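Local structure of sensor protein (Shewanella sp. W3-18-1, 3MYF) at residues L21-L26 and Q111-L116; N47-M52 and T86-L91; P69-L74 and D100-V105; Q76-A81 and P93-L98. The protein probably relays phosphoryl groups in two-component signalling, through the histidine-containing phosphotransfer (Hpt) domain of a hybrid sensor histidine kinase. One frame throughout, in Å; residues are numbered along the deposited sequence. Where two conformers were deposited one is given.

Contact 1 of 4, residues L21-L26 and Q111-L116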
# COMPACT_ATOMS: atom_id res chain seq x y z
N LEU A 21 4.85 1.40 -12.61
CA LEU A 21 5.02 0.81 -11.29
C LEU A 21 5.36 1.88 -10.27
O LEU A 21 4.74 1.93 -9.21
CB LEU A 21 6.14 -0.24 -11.30
CG LEU A 21 5.78 -1.71 -11.50
CD1 LEU A 21 6.95 -2.40 -12.14
CD2 LEU A 21 5.42 -2.38 -10.19
N ALA A 22 6.33 2.73 -10.60
CA ALA A 22 6.81 3.78 -9.70
C ALA A 22 5.67 4.65 -9.17
O ALA A 22 5.52 4.81 -7.97
CB ALA A 22 7.86 4.63 -10.37
N LEU A 23 4.85 5.20 -10.08
CA LEU A 23 3.74 6.03 -9.64
C LEU A 23 2.72 5.21 -8.86
O LEU A 23 2.09 5.74 -7.94
CB LEU A 23 3.06 6.72 -10.82
CG LEU A 23 3.76 7.92 -11.48
CD1 LEU A 23 3.21 8.09 -12.90
CD2 LEU A 23 3.58 9.18 -10.68
N GLU A 24 2.56 3.93 -9.21
CA GLU A 24 1.63 3.08 -8.47
C GLU A 24 2.12 2.82 -7.06
O GLU A 24 1.33 2.86 -6.11
CB GLU A 24 1.34 1.76 -9.22
CG GLU A 24 0.42 0.78 -8.47
CD GLU A 24 -0.92 1.37 -8.02
OE1 GLU A 24 -1.50 2.23 -8.71
OE2 GLU A 24 -1.42 0.95 -6.96
N MSE A 25 3.43 2.58 -6.92
CA MSE A 25 4.06 2.43 -5.60
C MSE A 25 3.86 3.68 -4.76
O MSE A 25 3.59 3.60 -3.57
CB MSE A 25 5.56 2.15 -5.73
CG MSE A 25 5.89 1.05 -6.69
SE MSE A 25 7.02 -0.28 -5.87
CE MSE A 25 5.81 -0.73 -4.41
N LEU A 26 3.99 4.85 -5.40
CA LEU A 26 3.82 6.11 -4.69
C LEU A 26 2.35 6.27 -4.27
O LEU A 26 2.07 6.76 -3.17
CB LEU A 26 4.32 7.29 -5.53
CG LEU A 26 5.84 7.44 -5.64
CD1 LEU A 26 6.21 8.61 -6.54
CD2 LEU A 26 6.53 7.58 -4.26
N GLN A 111 2.12 16.10 -4.35
CA GLN A 111 2.58 17.06 -5.35
C GLN A 111 3.02 16.35 -6.63
O GLN A 111 2.65 16.77 -7.75
CB GLN A 111 3.71 17.92 -4.78
N VAL A 112 3.78 15.27 -6.47
CA VAL A 112 4.29 14.48 -7.60
C VAL A 112 3.17 13.72 -8.33
O VAL A 112 3.34 13.31 -9.49
CB VAL A 112 5.45 13.53 -7.16
CG1 VAL A 112 5.75 12.47 -8.22
CG2 VAL A 112 6.70 14.34 -6.87
N LEU A 113 2.03 13.54 -7.66
CA LEU A 113 0.87 12.88 -8.28
C LEU A 113 -0.05 13.88 -8.96
O LEU A 113 -0.66 13.56 -9.98
CB LEU A 113 0.11 12.03 -7.27
CG LEU A 113 0.86 10.83 -6.65
CD1 LEU A 113 0.04 10.18 -5.54
CD2 LEU A 113 1.26 9.80 -7.68
N SER A 114 -0.16 15.08 -8.39
CA SER A 114 -0.89 16.19 -9.03
C SER A 114 -0.20 16.59 -10.32
O SER A 114 -0.84 17.08 -11.25
CB SER A 114 -0.96 17.41 -8.10
OG SER A 114 -1.75 17.15 -6.96
N GLN A 115 1.11 16.39 -10.36
CA GLN A 115 1.95 16.74 -11.50
C GLN A 115 1.91 15.66 -12.58
O GLN A 115 1.72 15.97 -13.76
CB GLN A 115 3.39 17.01 -11.02
CG GLN A 115 4.43 17.33 -12.10
CD GLN A 115 5.86 17.28 -11.56
OE1 GLN A 115 6.10 17.05 -10.37
NE2 GLN A 115 6.83 17.50 -12.45
N LEU A 116 2.06 14.40 -12.18
CA LEU A 116 2.31 13.31 -13.14
C LEU A 116 1.21 12.24 -13.34
O LEU A 116 1.37 11.35 -14.19
CB LEU A 116 3.66 12.63 -12.85
CG LEU A 116 4.96 13.45 -12.96
CD1 LEU A 116 6.15 12.56 -12.68
CD2 LEU A 116 5.10 14.10 -14.33

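Contact 2 of 4, residues N47-M52 and T86-L91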
# COMPACT_ATOMS: atom_id res chain seq x y z
N ASN A 47 3.81 3.80 24.66
CA ASN A 47 5.03 3.02 24.85
C ASN A 47 4.81 1.56 24.47
O ASN A 47 5.10 0.63 25.23
CB ASN A 47 5.56 3.20 26.29
CG ASN A 47 6.22 4.55 26.50
OD1 ASN A 47 7.19 4.87 25.82
ND2 ASN A 47 5.70 5.34 27.44
N ASP A 48 4.26 1.38 23.27
CA ASP A 48 3.80 0.10 22.76
C ASP A 48 4.85 -0.47 21.82
O ASP A 48 4.84 -0.20 20.61
CB ASP A 48 2.45 0.31 22.04
CG ASP A 48 1.85 -0.99 21.48
OD1 ASP A 48 2.56 -2.02 21.44
OD2 ASP A 48 0.67 -0.97 21.05
N GLN A 49 5.77 -1.26 22.38
CA GLN A 49 6.93 -1.77 21.65
C GLN A 49 6.54 -2.59 20.40
O GLN A 49 7.05 -2.33 19.31
CB GLN A 49 7.85 -2.58 22.60
CG GLN A 49 9.24 -2.91 22.04
CD GLN A 49 10.26 -1.81 22.29
OE1 GLN A 49 9.97 -0.83 22.96
NE2 GLN A 49 11.48 -1.99 21.78
N ALA A 50 5.65 -3.57 20.54
CA ALA A 50 5.30 -4.47 19.42
C ALA A 50 4.63 -3.76 18.22
O ALA A 50 4.95 -4.02 17.07
CB ALA A 50 4.39 -5.61 19.89
N THR A 51 3.66 -2.90 18.52
CA THR A 51 2.96 -2.14 17.48
C THR A 51 3.92 -1.21 16.73
O THR A 51 3.86 -1.08 15.49
CB THR A 51 1.84 -1.30 18.08
OG1 THR A 51 0.87 -2.17 18.68
CG2 THR A 51 1.18 -0.46 17.00
N MSE A 52 4.80 -0.55 17.49
CA MSE A 52 5.81 0.32 16.89
C MSE A 52 6.69 -0.45 15.91
O MSE A 52 6.89 -0.02 14.77
CB MSE A 52 6.66 1.03 17.95
CG MSE A 52 7.63 2.05 17.37
SE MSE A 52 6.73 3.55 16.49
CE MSE A 52 6.29 4.62 18.09
N THR A 86 15.76 -1.71 22.38
CA THR A 86 15.75 -0.38 22.98
C THR A 86 14.30 0.04 23.07
O THR A 86 13.55 -0.10 22.09
CB THR A 86 16.75 0.68 22.37
OG1 THR A 86 16.06 1.88 22.03
CG2 THR A 86 17.52 0.15 21.20
N PRO A 87 13.89 0.51 24.26
CA PRO A 87 12.49 0.87 24.45
C PRO A 87 12.13 2.08 23.59
O PRO A 87 13.00 2.90 23.30
CB PRO A 87 12.42 1.20 25.95
CG PRO A 87 13.77 1.68 26.30
CD PRO A 87 14.71 0.85 25.44
N VAL A 88 10.86 2.16 23.20
CA VAL A 88 10.32 3.24 22.36
C VAL A 88 10.69 4.61 22.90
O VAL A 88 11.06 5.51 22.12
CB VAL A 88 8.78 3.09 22.22
CG1 VAL A 88 8.08 4.37 21.66
CG2 VAL A 88 8.46 1.89 21.36
N GLU A 89 10.61 4.75 24.23
CA GLU A 89 10.94 5.97 24.94
C GLU A 89 12.31 6.53 24.56
O GLU A 89 12.48 7.75 24.39
CB GLU A 89 10.91 5.71 26.46
CG GLU A 89 11.20 6.91 27.32
CD GLU A 89 11.07 6.59 28.78
OE1 GLU A 89 11.86 5.75 29.28
OE2 GLU A 89 10.17 7.18 29.42
N ASP A 90 13.29 5.64 24.43
CA ASP A 90 14.65 6.07 24.14
C ASP A 90 14.82 6.45 22.67
O ASP A 90 15.83 7.05 22.29
CB ASP A 90 15.64 4.98 24.53
CG ASP A 90 15.76 4.81 26.05
OD1 ASP A 90 15.08 5.53 26.84
OD2 ASP A 90 16.54 3.94 26.45
N LEU A 91 13.82 6.13 21.85
CA LEU A 91 13.86 6.44 20.43
C LEU A 91 13.00 7.64 20.08
O LEU A 91 12.82 7.95 18.90
CB LEU A 91 13.47 5.23 19.58
CG LEU A 91 14.44 4.05 19.58
CD1 LEU A 91 13.76 2.78 19.09
CD2 LEU A 91 15.68 4.35 18.77
O HOH W 1 9.33 2.98 25.92
O HOH W 2 7.30 7.60 29.02

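Contact 3 of 4, residues P69-L74 and D100-V105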
# COMPACT_ATOMS: atom_id res chain seq x y z
N PRO A 69 14.69 8.99 0.81
CA PRO A 69 15.93 8.65 1.50
C PRO A 69 15.91 8.86 3.02
O PRO A 69 16.42 8.01 3.75
CB PRO A 69 16.98 9.55 0.84
CG PRO A 69 16.40 9.83 -0.53
CD PRO A 69 14.92 9.97 -0.28
N THR A 70 15.34 9.97 3.48
CA THR A 70 15.32 10.28 4.92
C THR A 70 14.43 9.31 5.67
O THR A 70 14.83 8.79 6.73
CB THR A 70 14.96 11.76 5.19
OG1 THR A 70 15.96 12.60 4.60
CG2 THR A 70 14.89 12.07 6.70
N THR A 71 13.25 9.03 5.10
CA THR A 71 12.34 8.02 5.64
C THR A 71 13.05 6.68 5.76
O THR A 71 12.95 6.02 6.81
CB THR A 71 11.08 7.88 4.75
OG1 THR A 71 10.36 9.12 4.72
CG2 THR A 71 10.17 6.80 5.26
N GLN A 72 13.74 6.27 4.70
CA GLN A 72 14.41 4.99 4.67
C GLN A 72 15.43 4.87 5.80
O GLN A 72 15.46 3.86 6.50
CB GLN A 72 15.09 4.74 3.31
CG GLN A 72 15.73 3.35 3.21
CD GLN A 72 16.61 3.19 1.98
OE1 GLN A 72 17.42 4.06 1.64
NE2 GLN A 72 16.48 2.05 1.31
N ARG A 73 16.24 5.92 5.97
CA ARG A 73 17.28 5.95 6.98
C ARG A 73 16.68 5.89 8.38
O ARG A 73 17.11 5.09 9.23
CB ARG A 73 18.12 7.22 6.85
CG ARG A 73 19.09 7.44 8.02
CD ARG A 73 19.98 8.60 7.76
NE ARG A 73 19.28 9.88 7.81
CZ ARG A 73 18.95 10.51 8.93
NH1 ARG A 73 18.33 11.68 8.87
NH2 ARG A 73 19.21 9.97 10.11
N LEU A 74 15.69 6.74 8.61
CA LEU A 74 15.05 6.82 9.93
C LEU A 74 14.40 5.49 10.29
O LEU A 74 14.55 5.01 11.43
CB LEU A 74 14.06 7.99 10.00
CG LEU A 74 14.72 9.40 10.01
CD1 LEU A 74 13.67 10.48 9.95
CD2 LEU A 74 15.63 9.65 11.23
N ASP A 100 7.74 13.96 11.60
CA ASP A 100 7.88 15.23 10.89
C ASP A 100 8.19 14.98 9.40
O ASP A 100 7.64 15.65 8.51
CB ASP A 100 8.99 16.08 11.52
CG ASP A 100 9.16 17.42 10.84
OD1 ASP A 100 10.13 17.58 10.07
OD2 ASP A 100 8.32 18.30 11.05
N GLU A 101 9.07 14.02 9.15
CA GLU A 101 9.41 13.62 7.79
C GLU A 101 8.22 13.07 7.00
O GLU A 101 8.09 13.35 5.82
CB GLU A 101 10.59 12.63 7.78
CG GLU A 101 11.15 12.26 6.39
CD GLU A 101 11.73 13.43 5.60
OE1 GLU A 101 12.07 14.49 6.18
OE2 GLU A 101 11.88 13.29 4.38
N LEU A 102 7.35 12.29 7.65
CA LEU A 102 6.18 11.72 6.95
C LEU A 102 5.17 12.77 6.51
O LEU A 102 4.55 12.63 5.45
CB LEU A 102 5.51 10.64 7.78
CG LEU A 102 6.44 9.44 7.96
CD1 LEU A 102 5.74 8.35 8.79
CD2 LEU A 102 6.91 8.90 6.60
N THR A 103 5.03 13.84 7.30
CA THR A 103 4.25 14.99 6.88
C THR A 103 4.80 15.60 5.58
O THR A 103 4.04 15.91 4.66
CB THR A 103 4.14 16.04 8.00
OG1 THR A 103 3.39 15.50 9.09
CG2 THR A 103 3.41 17.29 7.50
N LYS A 104 6.12 15.76 5.50
CA LYS A 104 6.76 16.29 4.27
C LYS A 104 6.63 15.31 3.09
O LYS A 104 6.53 15.73 1.93
CB LYS A 104 8.24 16.60 4.50
CG LYS A 104 8.50 17.69 5.53
CD LYS A 104 9.96 17.65 5.98
CE LYS A 104 10.25 18.73 6.99
NZ LYS A 104 11.57 18.52 7.62
N VAL A 105 6.69 14.02 3.38
CA VAL A 105 6.56 12.97 2.35
C VAL A 105 5.13 12.96 1.78
O VAL A 105 4.96 12.85 0.56
CB VAL A 105 6.96 11.56 2.89
CG1 VAL A 105 6.51 10.43 1.93
CG2 VAL A 105 8.49 11.47 3.09
O HOH W 3 11.87 10.87 3.20

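Contact 4 of 4, residues Q76-A81 and P93-L98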
# COMPACT_ATOMS: atom_id res chain seq x y z
N GLN A 76 15.29 2.55 9.14
CA GLN A 76 16.39 1.62 9.39
C GLN A 76 16.92 1.74 10.84
O GLN A 76 17.05 0.72 11.51
CB GLN A 76 17.52 1.79 8.37
CG GLN A 76 18.53 0.64 8.32
CD GLN A 76 19.54 0.64 9.46
OE1 GLN A 76 19.95 1.70 9.97
NE2 GLN A 76 19.97 -0.56 9.86
N GLU A 77 17.23 2.96 11.28
CA GLU A 77 17.76 3.20 12.64
C GLU A 77 16.76 2.74 13.70
O GLU A 77 17.13 2.06 14.68
CB GLU A 77 18.02 4.69 12.87
CG GLU A 77 19.09 5.37 12.01
CD GLU A 77 18.98 6.89 12.09
OE1 GLU A 77 19.81 7.57 11.47
OE2 GLU A 77 18.04 7.40 12.76
N ILE A 78 15.49 3.11 13.50
CA ILE A 78 14.43 2.80 14.46
C ILE A 78 14.18 1.29 14.51
O ILE A 78 14.22 0.70 15.60
CB ILE A 78 13.12 3.60 14.17
CG1 ILE A 78 13.35 5.11 14.39
CG2 ILE A 78 11.99 3.12 15.09
CD1 ILE A 78 12.30 6.04 13.77
N GLU A 79 13.95 0.68 13.35
CA GLU A 79 13.75 -0.77 13.29
C GLU A 79 14.89 -1.56 13.91
O GLU A 79 14.64 -2.42 14.74
CB GLU A 79 13.49 -1.28 11.86
CG GLU A 79 13.19 -2.78 11.80
CD GLU A 79 12.60 -3.26 10.49
OE1 GLU A 79 12.46 -2.45 9.55
OE2 GLU A 79 12.25 -4.45 10.42
N SER A 80 16.14 -1.28 13.51
CA SER A 80 17.31 -1.97 14.07
C SER A 80 17.33 -1.82 15.59
O SER A 80 17.48 -2.79 16.31
CB SER A 80 18.62 -1.42 13.48
OG SER A 80 18.65 -1.56 12.07
N ALA A 81 17.16 -0.59 16.07
CA ALA A 81 17.13 -0.34 17.53
C ALA A 81 16.02 -1.12 18.26
O ALA A 81 16.26 -1.75 19.29
CB ALA A 81 17.04 1.16 17.83
N PRO A 93 13.47 10.88 20.05
CA PRO A 93 14.01 11.85 19.10
C PRO A 93 13.88 11.38 17.63
O PRO A 93 13.42 12.15 16.78
CB PRO A 93 15.49 11.95 19.52
CG PRO A 93 15.46 11.66 21.00
CD PRO A 93 14.46 10.54 21.09
N GLU A 94 14.24 10.13 17.36
CA GLU A 94 14.17 9.60 15.97
C GLU A 94 12.75 9.39 15.50
O GLU A 94 12.43 9.62 14.31
CB GLU A 94 14.95 8.28 15.85
CG GLU A 94 16.46 8.42 16.00
CD GLU A 94 16.97 8.16 17.42
OE1 GLU A 94 16.22 8.28 18.41
OE2 GLU A 94 18.16 7.85 17.53
N ILE A 95 11.86 8.99 16.41
CA ILE A 95 10.46 8.78 16.03
C ILE A 95 9.79 10.11 15.71
O ILE A 95 9.04 10.22 14.72
CB ILE A 95 9.70 7.97 17.10
CG1 ILE A 95 10.22 6.53 17.11
CG2 ILE A 95 8.19 8.03 16.84
CD1 ILE A 95 9.87 5.75 18.40
N LEU A 96 10.09 11.12 16.52
CA LEU A 96 9.55 12.47 16.28
C LEU A 96 10.07 13.03 14.96
O LEU A 96 9.32 13.69 14.20
CB LEU A 96 9.87 13.44 17.44
CG LEU A 96 9.10 13.30 18.77
CD1 LEU A 96 9.64 14.24 19.85
CD2 LEU A 96 7.58 13.51 18.61
N GLU A 97 11.35 12.80 14.69
CA GLU A 97 11.95 13.21 13.44
C GLU A 97 11.27 12.47 12.28
O GLU A 97 11.05 13.05 11.22
CB GLU A 97 13.43 12.90 13.43
CG GLU A 97 14.18 13.54 12.28
CD GLU A 97 15.66 13.21 12.31
OE1 GLU A 97 16.12 12.64 13.34
OE2 GLU A 97 16.35 13.54 11.32
N LEU A 98 10.99 11.19 12.49
CA LEU A 98 10.31 10.41 11.45
C LEU A 98 8.91 10.94 11.17
O LEU A 98 8.51 11.07 9.99
CB LEU A 98 10.26 8.93 11.77
CG LEU A 98 9.44 8.08 10.77
CD1 LEU A 98 10.12 7.97 9.39
CD2 LEU A 98 9.23 6.71 11.39
O HOH W 4 18.22 10.68 13.41

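Contact 1 of 4, residues L21-L26 and Q111-L116
At one end of the Hpt helical bundle, Leu23 of helix 19-46 packs against Leu113 and Leu116, which lie close to the C-terminal end of helix 92-116. The branched end of Leu23 does most of the work. Its CG stands anti to the carbonyl carbon (chi1 -75°); CD2 reaches both Leu113 and Leu116, while CD1 adds a second contact to Leu116. CD2 of Leu23 meets CD2 of Leu113 at 3.8 Å, the two side chains running alongside each other in opposed directions. The same Leu23 methyl also lies 4.1 Å from CB of Leu116, whose side chain is roughly perpendicular to that of Leu23. CD1 of Leu23 rests 4.0 Å from the backbone O of Leu116. This is the packing of two roughly antiparallel bundle helices, with N-to-C directions 137° apart and local axes separated by 10.9 Å, a spacing that leaves room for leucine side chains from both helices. One turn on from Leu23, the buried Leu26 extends the apolar seam, its CD1 lying 4.2 Å from CG1 of Val112. Helix 8-14 closes over this region: Trp8 touches both Leu23 and Leu116, and Cys11 lies against Leu26. Other side chains of the 21-26 turn serve a different interface, for Leu21 packs on Met25 of the second subunit and Met25 on Met28 of that subunit.

Contact 2 of 4, residues N47-M52 and T86-L91
The side-chain amide of Gln49 spans Pro87, its NE2 bonding to the residue before the proline and its OE1 to the residue after it. NE2 of Gln49 donates to Thr86 O over 2.8 Å in an almost straight bond (176° at the hydrogen). The acceptor lies in the plane of the Gln49 amide, whereas NE2 stands above the plane of the Thr86 carbonyl. OE1 of Gln49 in turn takes a weak bond from Val88 N at 3.1 Å. With both ends of the amide engaged, its flip is defined. The bend at chi2 (86°) turns CD of Gln49 toward the 86-88 backbone, where the amide bonds. Val88 enters this junction as an apolar wedge, crossing Met52 at a slant: CG2 of Val88 approaches CB of Met52 to 4.0 Å, while CG1 faces the methyl CE of that selenomethionine. Here the Hpt bundle turns a corner, the 3-10 segment 88-91 leading into helix 92-116 and abutting the start of helix 49-63. Asp48 is the N-cap of the latter, accepting from Thr51 N at 3.2 Å through OD1 and from Thr51 OG1 through OD2. In the interior Val88 touches Leu44 of helix 19-46 and Ile95 of helix 92-116. Toward solvent, the amide of Asn47 and the carboxylate of Glu89 have their planes turned 76° apart, and two waters join these residues. One donates to Asn47 OD1 at 2.9 Å and accepts from Glu89 N; the other accepts from Asn47 ND2 and donates to Glu89 OE2 at 2.9 Å.

Contact 3 of 4, residues P69-L74 and D100-V105
Thr71 of helix 69-83 sets its hydroxyl against carbons of Glu101, Leu102 and Val105 on helix 92-116. OG1 of Thr71 lies 3.4 Å from CG2 of Val105 and 3.6 Å from CG of Glu101. Beside it Thr70 lies across the Glu101 side chain, with CG2 of Thr70 3.6 Å from CD of Glu101. A bend at chi2 (62°) brings that CD round toward the threonines. The buried carboxylate is not left to these carbons: a water donates to Glu101 OE2 at 2.7 Å and accepts from Thr71 N at 3.0 Å, and Thr5 OG1 is hydrogen-bonded to the same OE2. Thr70 OG1 is bonded to His4 O, so the N-terminal stretch laces the two helices together. Between the two segments Leu74 adds little, its CD1 being 4.3 Å from CB of Glu101, and it packs instead on Glu97 and Leu98. The exposed flank of helix 92-116 carries a salt bridge within one turn, from Lys104 NZ to Asp100 OD1. On the inner side of this antiparallel pair, Leu102 packs against Leu33, Val37 and Ile40 of helix 19-46 and Leu59 of helix 49-63, whose Ser63 touches Thr71.

Contact 4 of 4, residues Q76-A81 and P93-L98
Ile78 reaches from helix 69-83 to helix 92-116 and sets its terminal methyl against Glu94, Ile95 and Leu98. CG1 stands anti to the carbonyl carbon, and chi2 of 163° then carries CD1 outward in an extended arm. CD1 of Ile78 arrives 3.6 Å from the backbone O of Glu94. CD1 of Ile78 also lies 4.0 Å from CG1 of Ile95 and 3.9 Å from CD2 of Leu98, so a single carbon touches successive turns of the facing helix. Further back along the arm, CG1 of Ile78 passes CB of Glu94 at 3.8 Å. The pair belongs to the antiparallel hairpin of the Hpt bundle, whose interior continues beyond Ile95 and Leu98 to Ile40 of helix 19-46 and to Met52 and Ile56 of helix 49-63. A different arrangement governs the outer flank. Glu77 is extended beyond CG and brings OE2 to 3.7 Å from CG of Glu94, reaching across that side chain. Glu94 is bent instead, with chi2 at 95°, away from a staggered value, and its carboxylate plane is turned 77° from that of Glu77. The two OE2 atoms, of Glu77 and Glu94, remain 4.8 Å apart. Their like charges are probably moderated by Arg73, which forms a salt bridge with Glu77 OE1. A water donates to Glu97 OE1 at 2.9 Å and, more weakly, to Glu77 OE2 at 3.3 Å.

Starting from the N terminus, the chain first enters contact 1 at residues 21-26, and that loop closes only at 111-116, enclosing the other three contacts. Contact 2 opens at 47-52, where helix 49-63 begins, and closes at 86-91. Contacts 3 and 4 open within that span, at 69-74 and 76-81, but close beyond it, so each crosses contact 2. Contact 4, shut at 93-98, lies within the loop of contact 3, shut at 100-105; together they join helices 69-83 and 92-116 in successive turns. Contacts 2 and 4 touch, whereas contact 1 lies across the chain's centre from both, tying the far end of helix 92-116 to helix 19-46.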